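Local coordinates for uncharacterized protein (Staphylococcus aureus subsp. aureus, PDB 3H04) that is of unknown function but has an alpha/beta-hydrolase fold and is probably a serine hydrolase related to feruloyl esterases, at residues Ala258-Ile261 with Tyr262-Val266; Tyr142-Lys145 with Ile146-Ile150; Ile169-Arg172 with Phe173-Tyr176. All blocks are in the same frame, centred on the assembly; numbering follows the deposited sequence.

Interaction 1 (Ala258-Ile261 with Tyr262-Val266); sequences AITI and YRKVV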
loop_
_atom_site.group_PDB
_atom_site.type_symbol
_atom_site.label_atom_id
_atom_site.label_comp_id
_atom_site.label_asym_id
_atom_site.label_seq_id
_atom_site.Cartn_x
_atom_site.Cartn_y
_atom_site.Cartn_z
ATOM N N ALA A 258 12.442 -13.913 0.802
ATOM C CA ALA A 258 11.581 -12.948 0.132
ATOM C C ALA A 258 11.226 -13.372 -1.289
ATOM O O ALA A 258 10.075 -13.263 -1.687
ATOM C CB ALA A 258 12.189 -11.553 0.148
ATOM N N ILE A 259 12.186 -13.917 -2.008
ATOM C CA ILE A 259 11.946 -14.391 -3.367
ATOM C C ILE A 259 10.901 -15.511 -3.319
ATOM O O ILE A 259 9.987 -15.561 -4.135
ATOM C CB ILE A 259 13.276 -14.917 -4.039
ATOM C CG1 ILE A 259 14.201 -13.743 -4.376
ATOM C CG2 ILE A 259 12.998 -15.758 -5.252
ATOM C CD1 ILE A 259 13.573 -12.660 -5.214
ATOM N N THR A 260 11.036 -16.398 -2.346
ATOM C CA THR A 260 10.095 -17.505 -2.237
ATOM C C THR A 260 8.653 -17.063 -2.066
ATOM O O THR A 260 7.745 -17.627 -2.681
ATOM C CB THR A 260 10.526 -18.449 -1.101
ATOM O OG1 THR A 260 11.715 -19.080 -1.536
ATOM C CG2 THR A 260 9.475 -19.484 -0.781
ATOM N N ILE A 261 8.456 -16.074 -1.214
ATOM C CA ILE A 261 7.148 -15.457 -1.010
ATOM C C ILE A 261 6.608 -14.776 -2.288
ATOM O O ILE A 261 5.454 -14.941 -2.615
ATOM C CB ILE A 261 7.181 -14.496 0.216
ATOM C CG1 ILE A 261 7.347 -15.384 1.490
ATOM C CG2 ILE A 261 5.875 -13.608 0.278
ATOM C CD1 ILE A 261 7.539 -14.643 2.822
ATOM N N TYR A 262 7.448 -14.060 -3.014
ATOM C CA TYR A 262 7.063 -13.489 -4.317
ATOM C C TYR A 262 6.661 -14.557 -5.329
ATOM O O TYR A 262 5.715 -14.356 -6.078
ATOM C CB TYR A 262 8.156 -12.549 -4.922
ATOM C CG TYR A 262 8.073 -11.137 -4.381
ATOM C CD1 TYR A 262 8.763 -10.761 -3.228
ATOM C CD2 TYR A 262 7.253 -10.193 -4.981
ATOM C CE1 TYR A 262 8.639 -9.462 -2.706
ATOM C CE2 TYR A 262 7.117 -8.880 -4.477
ATOM C CZ TYR A 262 7.822 -8.528 -3.321
ATOM O OH TYR A 262 7.710 -7.270 -2.792
ATOM N N ARG A 263 7.378 -15.678 -5.357
ATOM C CA ARG A 263 6.979 -16.792 -6.216
ATOM C C ARG A 263 5.640 -17.378 -5.786
ATOM O O ARG A 263 4.836 -17.680 -6.630
ATOM C CB ARG A 263 8.034 -17.882 -6.248
ATOM C CG ARG A 263 9.242 -17.459 -7.057
ATOM C CD ARG A 263 10.192 -18.618 -7.211
ATOM N NE ARG A 263 11.485 -18.201 -7.748
ATOM C CZ ARG A 263 11.707 -17.796 -9.000
ATOM N NH1 ARG A 263 10.724 -17.708 -9.890
ATOM N NH2 ARG A 263 12.947 -17.478 -9.368
ATOM N N LYS A 264 5.386 -17.445 -4.481
ATOM C CA LYS A 264 4.077 -17.846 -3.978
ATOM C C LYS A 264 2.958 -16.856 -4.370
ATOM O O LYS A 264 1.827 -17.262 -4.587
ATOM C CB LYS A 264 4.092 -17.976 -2.454
ATOM C CG LYS A 264 4.933 -19.079 -1.895
ATOM C CD LYS A 264 4.834 -19.039 -0.395
ATOM C CE LYS A 264 5.521 -20.212 0.240
ATOM N NZ LYS A 264 4.612 -21.317 0.278
ATOM N N VAL A 265 3.299 -15.578 -4.481
ATOM C CA VAL A 265 2.340 -14.585 -4.934
ATOM C C VAL A 265 1.868 -14.923 -6.349
ATOM O O VAL A 265 0.662 -14.984 -6.630
ATOM C CB VAL A 265 2.907 -13.154 -4.859
ATOM C CG1 VAL A 265 2.068 -12.205 -5.704
ATOM C CG2 VAL A 265 2.945 -12.691 -3.389
ATOM N N VAL A 266 2.830 -15.178 -7.226
ATOM C CA VAL A 266 2.546 -15.566 -8.605
ATOM C C VAL A 266 1.707 -16.862 -8.742
ATOM O O VAL A 266 0.827 -16.968 -9.629
ATOM C CB VAL A 266 3.848 -15.683 -9.389
ATOM C CG1 VAL A 266 3.620 -16.371 -10.782
ATOM C CG2 VAL A 266 4.467 -14.285 -9.536
#
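Residues A258-I261 meet Y262-V265 in a local contact between i and i+4 neighbours along the amphipathic C-terminal helix 256-273 of an alpha/beta-hydrolase fold. Four successive backbone bonds carry it: Y262 N to A258 O (3.0 Å), R263 N to I259 O, K264 N to T260 O, and V265 N to I261 O (2.9 Å). The face made by A258, I261, Y262 and V265 is buried. Branched I261 and V265 suit it because their compact methyl groups fit against F213 of strand 212-217 and F125 of strand 121-125. The Y262 ring stacks on Y52 and meets F125 edge-to-face, while its hydroxyl is satisfied by D251. T260 is exposed: chi1 -69° sets OG1 beside the backbone N, where it bonds D256 O, and leaves CG2 anti to that N, along K264, whose CE lies 4.1 Å from it. R263, also exposed, stays extended from CG to NE and lies alongside I259, pointing the same way, with NE 3.8 Å from I259 CG2; I259 itself reaches helix 50-56. The Y262 ring turns its edge to A258 O, which lies in the ring plane 3.2 Å from CD1.

Interaction 2 (Tyr142-Lys145 with Ile146-Ile150); sequences YYAK and IAQSI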
loop_
_atom_site.group_PDB
_atom_site.type_symbol
_atom_site.label_atom_id
_atom_site.label_comp_id
_atom_site.label_asym_id
_atom_site.label_seq_id
_atom_site.Cartn_x
_atom_site.Cartn_y
_atom_site.Cartn_z
ATOM N N TYR A 142 8.492 1.784 19.124
ATOM C CA TYR A 142 9.635 1.640 18.237
ATOM C C TYR A 142 10.084 2.995 17.706
ATOM O O TYR A 142 11.276 3.221 17.570
ATOM C CB TYR A 142 9.308 0.663 17.120
ATOM C CG TYR A 142 10.404 0.445 16.127
ATOM C CD1 TYR A 142 11.353 -0.591 16.298
ATOM C CD2 TYR A 142 10.487 1.227 14.990
ATOM C CE1 TYR A 142 12.407 -0.774 15.360
ATOM C CE2 TYR A 142 11.504 1.053 14.059
ATOM C CZ TYR A 142 12.472 0.049 14.264
ATOM O OH TYR A 142 13.423 -0.119 13.308
ATOM N N TYR A 143 9.141 3.893 17.427
ATOM C CA TYR A 143 9.451 5.215 16.837
ATOM C C TYR A 143 9.696 6.350 17.819
ATOM O O TYR A 143 10.173 7.412 17.434
ATOM C CB TYR A 143 8.310 5.586 15.880
ATOM C CG TYR A 143 8.248 4.675 14.678
ATOM C CD1 TYR A 143 9.295 4.633 13.761
ATOM C CD2 TYR A 143 7.173 3.861 14.459
ATOM C CE1 TYR A 143 9.215 3.807 12.608
ATOM C CE2 TYR A 143 7.094 3.035 13.321
ATOM C CZ TYR A 143 8.151 2.989 12.431
ATOM O OH TYR A 143 8.078 2.180 11.312
ATOM N N ALA A 144 9.330 6.137 19.091
ATOM C CA ALA A 144 9.325 7.200 20.107
ATOM C C ALA A 144 10.674 7.914 20.366
ATOM O O ALA A 144 10.720 9.161 20.462
ATOM C CB ALA A 144 8.747 6.622 21.422
ATOM N N LYS A 145 11.781 7.171 20.443
ATOM C CA LYS A 145 13.090 7.793 20.772
ATOM C C LYS A 145 13.516 8.790 19.690
ATOM O O LYS A 145 13.869 9.927 19.991
ATOM C CB LYS A 145 14.207 6.762 20.926
ATOM C CG LYS A 145 14.083 5.811 22.122
ATOM C CD LYS A 145 15.473 5.357 22.596
ATOM C CE LYS A 145 15.380 4.261 23.653
ATOM N NZ LYS A 145 16.603 4.154 24.540
ATOM N N ILE A 146 13.476 8.347 18.433
ATOM C CA ILE A 146 13.843 9.211 17.330
ATOM C C ILE A 146 12.881 10.374 17.261
ATOM O O ILE A 146 13.316 11.535 17.058
ATOM C CB ILE A 146 13.939 8.442 15.971
ATOM C CG1 ILE A 146 15.139 7.478 16.014
ATOM C CG2 ILE A 146 14.141 9.421 14.798
ATOM C CD1 ILE A 146 15.615 7.034 14.608
ATOM N N ALA A 147 11.591 10.099 17.467
ATOM C CA ALA A 147 10.585 11.172 17.445
ATOM C C ALA A 147 10.890 12.259 18.473
ATOM O O ALA A 147 10.789 13.436 18.182
ATOM C CB ALA A 147 9.151 10.616 17.632
ATOM N N GLN A 148 11.319 11.856 19.649
ATOM C CA GLN A 148 11.714 12.767 20.708
ATOM C C GLN A 148 13.031 13.525 20.455
ATOM O O GLN A 148 13.341 14.458 21.207
ATOM C CB GLN A 148 11.841 11.974 22.017
ATOM C CG GLN A 148 10.501 11.588 22.550
ATOM C CD GLN A 148 10.581 10.593 23.701
ATOM O OE1 GLN A 148 11.628 10.455 24.333
ATOM N NE2 GLN A 148 9.464 9.909 23.976
ATOM N N SER A 149 13.803 13.135 19.439
ATOM C CA SER A 149 15.133 13.742 19.211
ATOM C C SER A 149 15.050 14.798 18.125
ATOM O O SER A 149 16.043 15.503 17.867
ATOM C CB SER A 149 16.191 12.717 18.818
ATOM O OG SER A 149 15.990 11.422 19.406
ATOM N N ILE A 150 13.892 14.926 17.499
ATOM C CA ILE A 150 13.653 16.041 16.572
ATOM C C ILE A 150 12.621 16.993 17.185
ATOM O O ILE A 150 12.151 16.768 18.308
ATOM C CB ILE A 150 13.186 15.551 15.212
ATOM C CG1 ILE A 150 11.853 14.796 15.308
ATOM C CG2 ILE A 150 14.273 14.672 14.571
ATOM C CD1 ILE A 150 11.653 13.837 14.175
HETATM O O HOH W 1 12.968 5.570 17.870
#
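S149 reaches back to K145 near the C-terminal part of helix 141-147, its OG donating to K145 O at 2.7 Å. A chi1 of -32° keeps the hydroxyl beside its own backbone N and turned toward that carbonyl, which it meets 34° out of the carbonyl plane; a short hydroxyl chain suits this return to the preceding turn. Q148 folds alongside the A144 carbonyl: with CG anti to its own carbonyl carbon (chi1 -73°), that CG sits 3.2 Å from A144 O, and the extended chain carries NE2 to 4.2 Å from A144 CB, consistent with A144 being small. Main-chain bonds A147 N to Y143 O (3.0 Å) and Q148 N to A144 O (2.9 Å) hold this turn, and a type I beta turn from A147 to I150 follows. Near the start of the helix a water accepts from I146 N and donates to Y142 O, 2.9 Å from each, bridging two backbone groups that do not meet directly. The Y143 hydroxyl is bonded to D222 and its ring meets Y176 edge-to-face. Y143 and I146 also lean on V177, and I146 on L174, so this short surface helix rests against helix 173-182.

Interaction 3 (Ile169-Arg172 with Phe173-Tyr176); sequences IAQR and FLIY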
loop_
_atom_site.group_PDB
_atom_site.type_symbol
_atom_site.label_atom_id
_atom_site.label_comp_id
_atom_site.label_asym_id
_atom_site.label_seq_id
_atom_site.Cartn_x
_atom_site.Cartn_y
_atom_site.Cartn_z
ATOM N N ILE A 169 12.742 15.370 -0.563
ATOM C CA ILE A 169 13.967 15.439 0.217
ATOM C C ILE A 169 14.204 14.058 0.803
ATOM O O ILE A 169 13.268 13.389 1.219
ATOM C CB ILE A 169 13.849 16.530 1.318
ATOM C CG1 ILE A 169 15.207 16.845 1.987
ATOM C CG2 ILE A 169 12.763 16.198 2.355
ATOM C CD1 ILE A 169 16.178 17.637 1.165
ATOM N N ALA A 170 15.464 13.649 0.826
ATOM C CA ALA A 170 15.839 12.329 1.271
ATOM C C ALA A 170 15.249 12.003 2.621
ATOM O O ALA A 170 14.818 10.867 2.792
ATOM C CB ALA A 170 17.369 12.155 1.296
ATOM N N GLN A 171 15.187 12.952 3.578
ATOM C CA GLN A 171 14.788 12.548 4.933
ATOM C C GLN A 171 13.320 12.774 5.319
ATOM O O GLN A 171 12.933 12.825 6.463
ATOM C CB GLN A 171 15.737 13.113 5.970
ATOM C CG GLN A 171 15.730 14.511 6.130
ATOM C CD GLN A 171 16.642 15.251 5.150
ATOM O OE1 GLN A 171 16.901 14.819 4.024
ATOM N NE2 GLN A 171 17.049 16.416 5.555
ATOM N N ARG A 172 12.484 12.816 4.317
ATOM C CA ARG A 172 11.099 13.057 4.515
ATOM C C ARG A 172 10.518 11.992 5.442
ATOM O O ARG A 172 9.578 12.282 6.186
ATOM C CB ARG A 172 10.384 13.024 3.149
ATOM C CG ARG A 172 8.918 13.299 3.264
ATOM C CD ARG A 172 8.323 13.450 1.912
ATOM N NE ARG A 172 6.911 13.543 2.091
ATOM C CZ ARG A 172 6.191 14.641 2.000
ATOM N NH1 ARG A 172 6.731 15.806 1.631
ATOM N NH2 ARG A 172 4.894 14.544 2.279
ATOM N N PHE A 173 11.070 10.790 5.407
ATOM C CA PHE A 173 10.544 9.719 6.263
ATOM C C PHE A 173 10.489 10.029 7.763
ATOM O O PHE A 173 9.674 9.430 8.494
ATOM C CB PHE A 173 11.263 8.425 5.982
ATOM C CG PHE A 173 12.444 8.243 6.762
ATOM C CD1 PHE A 173 12.332 7.713 8.020
ATOM C CD2 PHE A 173 13.682 8.632 6.290
ATOM C CE1 PHE A 173 13.359 7.545 8.784
ATOM C CE2 PHE A 173 14.786 8.421 7.119
ATOM C CZ PHE A 173 14.603 7.887 8.365
ATOM N N LEU A 174 11.270 11.019 8.220
ATOM C CA LEU A 174 11.206 11.418 9.625
ATOM C C LEU A 174 9.869 12.003 10.002
ATOM O O LEU A 174 9.534 11.988 11.166
ATOM C CB LEU A 174 12.305 12.424 9.967
ATOM C CG LEU A 174 13.715 11.845 9.969
ATOM C CD1 LEU A 174 14.741 13.004 10.043
ATOM C CD2 LEU A 174 13.924 10.816 11.096
ATOM N N ILE A 175 9.130 12.546 9.028
ATOM C CA ILE A 175 7.759 13.034 9.290
ATOM C C ILE A 175 6.882 11.880 9.804
ATOM O O ILE A 175 6.084 12.044 10.742
ATOM C CB ILE A 175 7.104 13.614 8.031
ATOM C CG1 ILE A 175 7.868 14.821 7.475
ATOM C CG2 ILE A 175 5.636 14.074 8.327
ATOM C CD1 ILE A 175 7.363 15.085 6.005
ATOM N N TYR A 176 7.072 10.704 9.224
ATOM C CA TYR A 176 6.318 9.493 9.620
ATOM C C TYR A 176 6.810 8.942 10.986
ATOM O O TYR A 176 5.999 8.545 11.832
ATOM C CB TYR A 176 6.438 8.426 8.546
ATOM C CG TYR A 176 5.846 7.087 8.960
ATOM C CD1 TYR A 176 4.440 6.919 9.017
ATOM C CD2 TYR A 176 6.638 6.059 9.378
ATOM C CE1 TYR A 176 3.864 5.764 9.460
ATOM C CE2 TYR A 176 6.072 4.821 9.766
ATOM C CZ TYR A 176 4.669 4.686 9.796
ATOM O OH TYR A 176 3.984 3.538 10.213
HETATM O O HOH W 2 12.222 9.723 3.064
#
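R172 O accepts from I175 N at 2.9 Å and Q171 O from L174 N at 3.0 Å, two i to i+3 bonds in which the donor stands about 40° above the carbonyl plane. A water adds a third link: it donates to A170 O and accepts from F173 N, 2.8 Å from each, and lies at the edge of the F173 ring. The guanidinium of R172 is gripped from outside the turn, by a salt bridge from NH2 to E72 and by bonds from NE to M41 O and from NH1 to Q168. Arginine suits this buried place because its several N-H groups can answer different loops. Segment 169-172 passes into helix 173-182, part of the helical region that follows strand 121-125 in the alpha/beta-hydrolase fold. Packing spreads from the same arginine: with CG anti to the backbone N (chi1 -179°), the chain runs out straight and crosses I175 at an angle. I175 CD1 touches R172 CG at 3.6 Å and lies over one face of the guanidinium, 4.2 Å above its plane, a nonpolar lid that leaves the N-H groups to their partners. L174 CD1 brushes Q171 CB at 4.2 Å, and F173 packs on F42.

Overall arrangement
From the N terminus, interaction 2 comes first, at helix 141-147 and the turn after it; interaction 3 follows at the entry to helix 173-182, and interaction 1 last, on helix 256-273. Each is a local contact within one continuous stretch, so none closes a long loop, and the three stand in series without nesting or crossing. Interactions 2 and 3 nevertheless touch, their centres 13 Å apart: Y143 meets Y176, and I146 and I150 meet L174, joining helices 141-147 and 173-182, two of the helices that lie between strands 121-125 and 212-217. Interaction 1 lies apart, its nearest atoms about 17 Å from either, within the C-terminal helix, whose I261 and V265 meet strands 121-125 and 212-217.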